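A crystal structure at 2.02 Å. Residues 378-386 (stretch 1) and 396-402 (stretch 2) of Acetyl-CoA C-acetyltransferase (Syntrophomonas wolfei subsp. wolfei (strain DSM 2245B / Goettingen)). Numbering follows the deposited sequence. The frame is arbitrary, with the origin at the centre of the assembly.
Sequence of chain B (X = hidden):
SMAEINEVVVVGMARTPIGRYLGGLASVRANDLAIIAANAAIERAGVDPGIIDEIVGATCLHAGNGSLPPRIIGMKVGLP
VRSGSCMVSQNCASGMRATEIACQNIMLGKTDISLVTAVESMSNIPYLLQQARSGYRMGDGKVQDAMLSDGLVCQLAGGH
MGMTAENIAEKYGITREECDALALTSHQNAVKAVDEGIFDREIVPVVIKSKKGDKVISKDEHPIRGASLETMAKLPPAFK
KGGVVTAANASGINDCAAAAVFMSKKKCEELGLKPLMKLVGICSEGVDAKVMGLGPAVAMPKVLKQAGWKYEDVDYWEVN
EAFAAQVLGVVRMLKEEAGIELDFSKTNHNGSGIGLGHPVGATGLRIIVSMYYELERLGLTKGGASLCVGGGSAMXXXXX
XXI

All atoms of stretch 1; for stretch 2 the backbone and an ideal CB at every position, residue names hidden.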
ATOM      1  N   LEU B 378      17.477  11.704 -46.247  1.00 38.55           N
ATOM      2  CA  LEU B 378      17.619  12.908 -47.052  1.00 42.93           C
ATOM      3  C   LEU B 378      19.022  13.086 -47.616  1.00 42.53           C
ATOM      4  O   LEU B 378      19.284  14.095 -48.278  1.00 44.95           O
ATOM      5  CB  LEU B 378      17.239  14.139 -46.223  1.00 41.76           C
ATOM      6  CG  LEU B 378      15.862  14.081 -45.557  1.00 43.75           C
ATOM      7  CD1 LEU B 378      15.567  15.376 -44.814  1.00 41.36           C
ATOM      8  CD2 LEU B 378      14.779  13.790 -46.586  1.00 44.39           C
ATOM      9  N   GLY B 379      19.923  12.136 -47.379  1.00 40.95           N
ATOM     10  CA  GLY B 379      21.278  12.259 -47.881  1.00 44.59           C
ATOM     11  C   GLY B 379      22.053  13.414 -47.295  1.00 45.86           C
ATOM     12  O   GLY B 379      22.996  13.901 -47.924  1.00 44.55           O
ATOM     13  N   LEU B 380      21.682  13.870 -46.101  1.00 42.65           N
ATOM     14  CA  LEU B 380      22.347  14.991 -45.461  1.00 44.89           C
ATOM     15  C   LEU B 380      23.568  14.502 -44.683  1.00 42.56           C
ATOM     16  O   LEU B 380      23.847  13.304 -44.600  1.00 41.09           O
ATOM     17  CB  LEU B 380      21.371  15.734 -44.551  1.00 42.59           C
ATOM     18  CG  LEU B 380      20.107  16.262 -45.234  1.00 48.18           C
ATOM     19  CD1 LEU B 380      19.060  16.643 -44.197  1.00 47.46           C
ATOM     20  CD2 LEU B 380      20.428  17.442 -46.143  1.00 49.47           C
ATOM     21  N   THR B 381      24.301  15.446 -44.092  1.00 42.98           N
ATOM     22  CA  THR B 381      25.582  15.151 -43.465  1.00 43.71           C
ATOM     23  C   THR B 381      25.623  15.516 -41.989  1.00 38.84           C
ATOM     24  O   THR B 381      26.019  14.685 -41.165  1.00 41.02           O
ATOM     25  CB  THR B 381      26.709  15.889 -44.211  1.00 50.30           C
ATOM     26  OG1 THR B 381      26.589  15.656 -45.620  1.00 46.27           O
ATOM     27  CG2 THR B 381      28.075  15.413 -43.732  1.00 44.55           C
ATOM     28  N   LYS B 382      25.227  16.733 -41.628  1.00 39.68           N
ATOM     29  CA  LYS B 382      25.421  17.259 -40.281  1.00 42.07           C
ATOM     30  C   LYS B 382      24.085  17.333 -39.554  1.00 40.96           C
ATOM     31  O   LYS B 382      23.150  17.987 -40.028  1.00 39.62           O
ATOM     32  CB  LYS B 382      26.083  18.636 -40.338  1.00 44.10           C
ATOM     33  CG  LYS B 382      27.498  18.606 -40.900  1.00 42.53           C
ATOM     34  CD  LYS B 382      28.126  19.990 -40.931  1.00 48.11           C
ATOM     35  CE  LYS B 382      29.527  19.946 -41.520  1.00 49.18           C
ATOM     36  NZ  LYS B 382      30.005  21.291 -41.947  1.00 54.34           N
ATOM     37  N   GLY B 383      24.005  16.673 -38.397  1.00 39.82           N
ATOM     38  CA  GLY B 383      22.791  16.664 -37.612  1.00 38.67           C
ATOM     39  C   GLY B 383      23.051  17.100 -36.184  1.00 37.97           C
ATOM     40  O   GLY B 383      24.178  17.070 -35.689  1.00 35.25           O
ATOM     41  N   GLY B 384      21.976  17.509 -35.526  1.00 38.95           N
ATOM     42  CA  GLY B 384      22.045  17.919 -34.134  1.00 38.45           C
ATOM     43  C   GLY B 384      20.761  17.571 -33.420  1.00 41.47           C
ATOM     44  O   GLY B 384      19.687  17.511 -34.028  1.00 42.06           O
ATOM     45  N   ALA B 385      20.873  17.333 -32.115  1.00 38.05           N
ATOM     46  CA  ALA B 385      19.726  16.973 -31.293  1.00 38.80           C
ATOM     47  C   ALA B 385      19.863  17.628 -29.929  1.00 39.51           C
ATOM     48  O   ALA B 385      20.939  17.593 -29.326  1.00 35.76           O
ATOM     49  CB  ALA B 385      19.606  15.453 -31.143  1.00 38.80           C
ATOM     50  N   SER B 386      18.771  18.220 -29.450  1.00 38.71           N
ATOM     51  CA  SER B 386      18.753  18.880 -28.152  1.00 38.39           C
ATOM     52  C   SER B 386      17.367  18.720 -27.546  1.00 37.52           C
ATOM     53  O   SER B 386      16.401  18.392 -28.239  1.00 38.04           O
ATOM     54  CB  SER B 386      19.120  20.363 -28.270  1.00 39.59           C
ATOM     55  OG  SER B 386      19.150  20.982 -26.995  1.00 39.98           O
ATOM     56  N   UNK B 396      22.499  19.187 -25.538  1.00 38.20           N
ATOM     57  CA  UNK B 396      22.517  19.267 -26.990  1.00 40.01           C
ATOM     58  C   UNK B 396      23.739  18.511 -27.489  1.00 37.95           C
ATOM     59  O   UNK B 396      24.749  18.410 -26.790  1.00 35.18           O
ATOM     60  CB  UNK B 396      22.529  20.720 -27.470  1.00 40.01           C
ATOM     61  N   UNK B 397      23.637  17.976 -28.704  1.00 36.89           N
ATOM     62  CA  UNK B 397      24.722  17.196 -29.279  1.00 34.07           C
ATOM     63  C   UNK B 397      24.736  17.395 -30.787  1.00 38.57           C
ATOM     64  O   UNK B 397      23.698  17.651 -31.404  1.00 37.49           O
ATOM     65  CB  UNK B 397      24.580  15.714 -28.927  1.00 34.07           C
ATOM     66  N   UNK B 398      25.928  17.273 -31.371  1.00 36.87           N
ATOM     67  CA  UNK B 398      26.134  17.471 -32.799  1.00 35.90           C
ATOM     68  C   UNK B 398      26.866  16.274 -33.385  1.00 37.55           C
ATOM     69  O   UNK B 398      27.735  15.683 -32.736  1.00 37.56           O
ATOM     70  CB  UNK B 398      26.914  18.761 -33.063  1.00 35.90           C
ATOM     71  N   UNK B 399      26.507  15.921 -34.618  1.00 39.13           N
ATOM     72  CA  UNK B 399      27.019  14.721 -35.263  1.00 36.88           C
ATOM     73  C   UNK B 399      27.182  14.994 -36.751  1.00 39.15           C
ATOM     74  O   UNK B 399      26.554  15.899 -37.307  1.00 38.39           O
ATOM     75  CB  UNK B 399      26.093  13.527 -35.024  1.00 36.88           C
ATOM     76  N   UNK B 400      28.038  14.199 -37.393  1.00 39.10           N
ATOM     77  CA  UNK B 400      28.249  14.296 -38.829  1.00 38.67           C
ATOM     78  C   UNK B 400      28.435  12.904 -39.413  1.00 39.28           C
ATOM     79  O   UNK B 400      28.986  12.009 -38.768  1.00 36.55           O
ATOM     80  CB  UNK B 400      29.457  15.181 -39.145  1.00 38.67           C
ATOM     81  N   UNK B 401      27.970  12.736 -40.654  1.00 43.55           N
ATOM     82  CA  UNK B 401      28.172  11.506 -41.410  1.00 43.63           C
ATOM     83  C   UNK B 401      29.456  11.537 -42.232  1.00 45.74           C
ATOM     84  O   UNK B 401      29.531  10.891 -43.286  1.00 49.14           O
ATOM     85  CB  UNK B 401      26.975  11.256 -42.330  1.00 43.63           C
ATOM     86  N   UNK B 402      30.467  12.267 -41.772  1.00 52.73           N
ATOM     87  CA  UNK B 402      31.723  12.416 -42.500  1.00 54.73           C
ATOM     88  C   UNK B 402      31.478  12.906 -43.922  1.00 59.17           C
ATOM     89  O   UNK B 402      31.942  13.980 -44.307  1.00 63.25           O
ATOM     90  CB  UNK B 402      32.485  11.090 -42.525  1.00 54.73           C
TER

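Residues 382-386 and 396-400 are antiparallel strands, so side chains of 396-400 alternate between the two faces of the sheet.

Position 396 lies across from Ser-386, with the CA atoms 4.0 Å apart. Its ideal CB is 3.4 Å from Ser-386 OG, on the same face. A small side chain suits this spacing. The residue is Ala-396. Its CA also makes a CA-H...O contact with Ala-385 O at 3.3 Å.

Position 397 pairs with Ala-385 and points to the face of that methyl group. The backbone hydrogen bonds come first: 397 N to Ala-385 O at 2.8 Å, and Ala-385 N to 397 O at 2.9 Å. Beside Ala-385 there is room for many side chains, and a short hydroxyl could reach its carbonyl. The residue is Ser-397, in the p rotamer. Its OG gives a weak hydrogen bond to Ala-385 O at 3.4 Å.

Position 398 is opposite Gly-384, which has no side chain. The space above the glycine is therefore open, and a branched aliphatic chain could lean over it. Others would also fit. The residue is Leu-398. Its CD2 comes 4.0 Å from Gly-384 CA. An ideal CB on that glycine would lie 3.0 Å from the same CD2, which is tight.

Position 399 pairs with Gly-383, on the same face as 397. Two backbone hydrogen bonds fix it: 399 N to Gly-383 O at 2.8 Å, and Gly-383 N to 399 O at 2.9 Å. Glycine leaves space on this face, so small or large side chains are possible. The residue is Trp-399, in the m rotamer. Gly-383 O lies at the ring edge, near its plane. The ring NE1 donates a hydrogen bond to Ser-397 OG at 3.1 Å, linking neighbours on this face.

Position 400 faces Lys-382, with Thr-381 close by. Its ideal CB is 4.3 Å from Lys-382 CG. A beta-branched or polar residue suits a strand here, among others. The residue is Thr-400. Its OG1 is 3.9 Å from Lys-382 CG and 3.5 Å from Thr-381 CG2.

Position 401 has left the strand, yet its N still donates a hydrogen bond to Thr-381 O at 2.8 Å. CA-to-CB points toward stretch 1, where Leu-380 O offers an acceptor. A long donor would suit. The residue is Arg-401: NH1 donates a hydrogen bond to Leu-380 O at 3.2 Å and passes 4.1 Å from Gly-379 CA.

Position 402 has positive phi and points away. Glycine, Asn or Asp would be plausible. The residue is Asp-402.

Stretch 2, residues 396-402: ASLWTRD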
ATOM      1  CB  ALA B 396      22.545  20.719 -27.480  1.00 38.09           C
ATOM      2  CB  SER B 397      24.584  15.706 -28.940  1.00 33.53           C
ATOM      3  OG  SER B 397      23.308  15.213 -29.306  1.00 33.61           O
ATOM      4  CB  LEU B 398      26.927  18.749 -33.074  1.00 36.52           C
ATOM      5  CG  LEU B 398      26.260  20.039 -32.595  1.00 39.54           C
ATOM      6  CD1 LEU B 398      27.287  21.156 -32.483  1.00 43.83           C
ATOM      7  CD2 LEU B 398      25.126  20.435 -33.525  1.00 41.99           C
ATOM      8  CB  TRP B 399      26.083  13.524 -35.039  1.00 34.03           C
ATOM      9  CG  TRP B 399      25.628  13.351 -33.608  1.00 37.13           C
ATOM     10  CD1 TRP B 399      24.733  14.130 -32.927  1.00 35.12           C
ATOM     11  CD2 TRP B 399      26.043  12.329 -32.695  1.00 33.79           C
ATOM     12  NE1 TRP B 399      24.570  13.658 -31.649  1.00 36.51           N
ATOM     13  CE2 TRP B 399      25.363  12.553 -31.480  1.00 35.85           C
ATOM     14  CE3 TRP B 399      26.924  11.247 -32.786  1.00 34.16           C
ATOM     15  CZ2 TRP B 399      25.537  11.737 -30.366  1.00 31.06           C
ATOM     16  CZ3 TRP B 399      27.096  10.438 -31.677  1.00 35.55           C
ATOM     17  CH2 TRP B 399      26.405  10.686 -30.484  1.00 33.72           C
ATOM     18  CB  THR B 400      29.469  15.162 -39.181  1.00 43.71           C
ATOM     19  OG1 THR B 400      29.530  15.345 -40.603  1.00 45.78           O
ATOM     20  CG2 THR B 400      30.764  14.512 -38.699  1.00 43.09           C
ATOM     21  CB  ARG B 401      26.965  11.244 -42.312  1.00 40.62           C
ATOM     22  CG  ARG B 401      25.666  11.040 -41.550  1.00 40.74           C
ATOM     23  CD  ARG B 401      24.499  10.799 -42.489  1.00 38.24           C
ATOM     24  NE  ARG B 401      24.605   9.514 -43.171  1.00 40.02           N
ATOM     25  CZ  ARG B 401      24.119   9.259 -44.379  1.00 40.61           C
ATOM     26  NH1 ARG B 401      23.481  10.184 -45.079  1.00 37.60           N
ATOM     27  NH2 ARG B 401      24.279   8.047 -44.900  1.00 43.60           N
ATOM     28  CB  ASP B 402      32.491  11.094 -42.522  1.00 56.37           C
ATOM     29  CG  ASP B 402      32.997  10.698 -41.154  1.00 57.96           C
ATOM     30  OD1 ASP B 402      33.159  11.599 -40.306  1.00 56.64           O
ATOM     31  OD2 ASP B 402      33.234   9.492 -40.928  1.00 60.16           O
TER
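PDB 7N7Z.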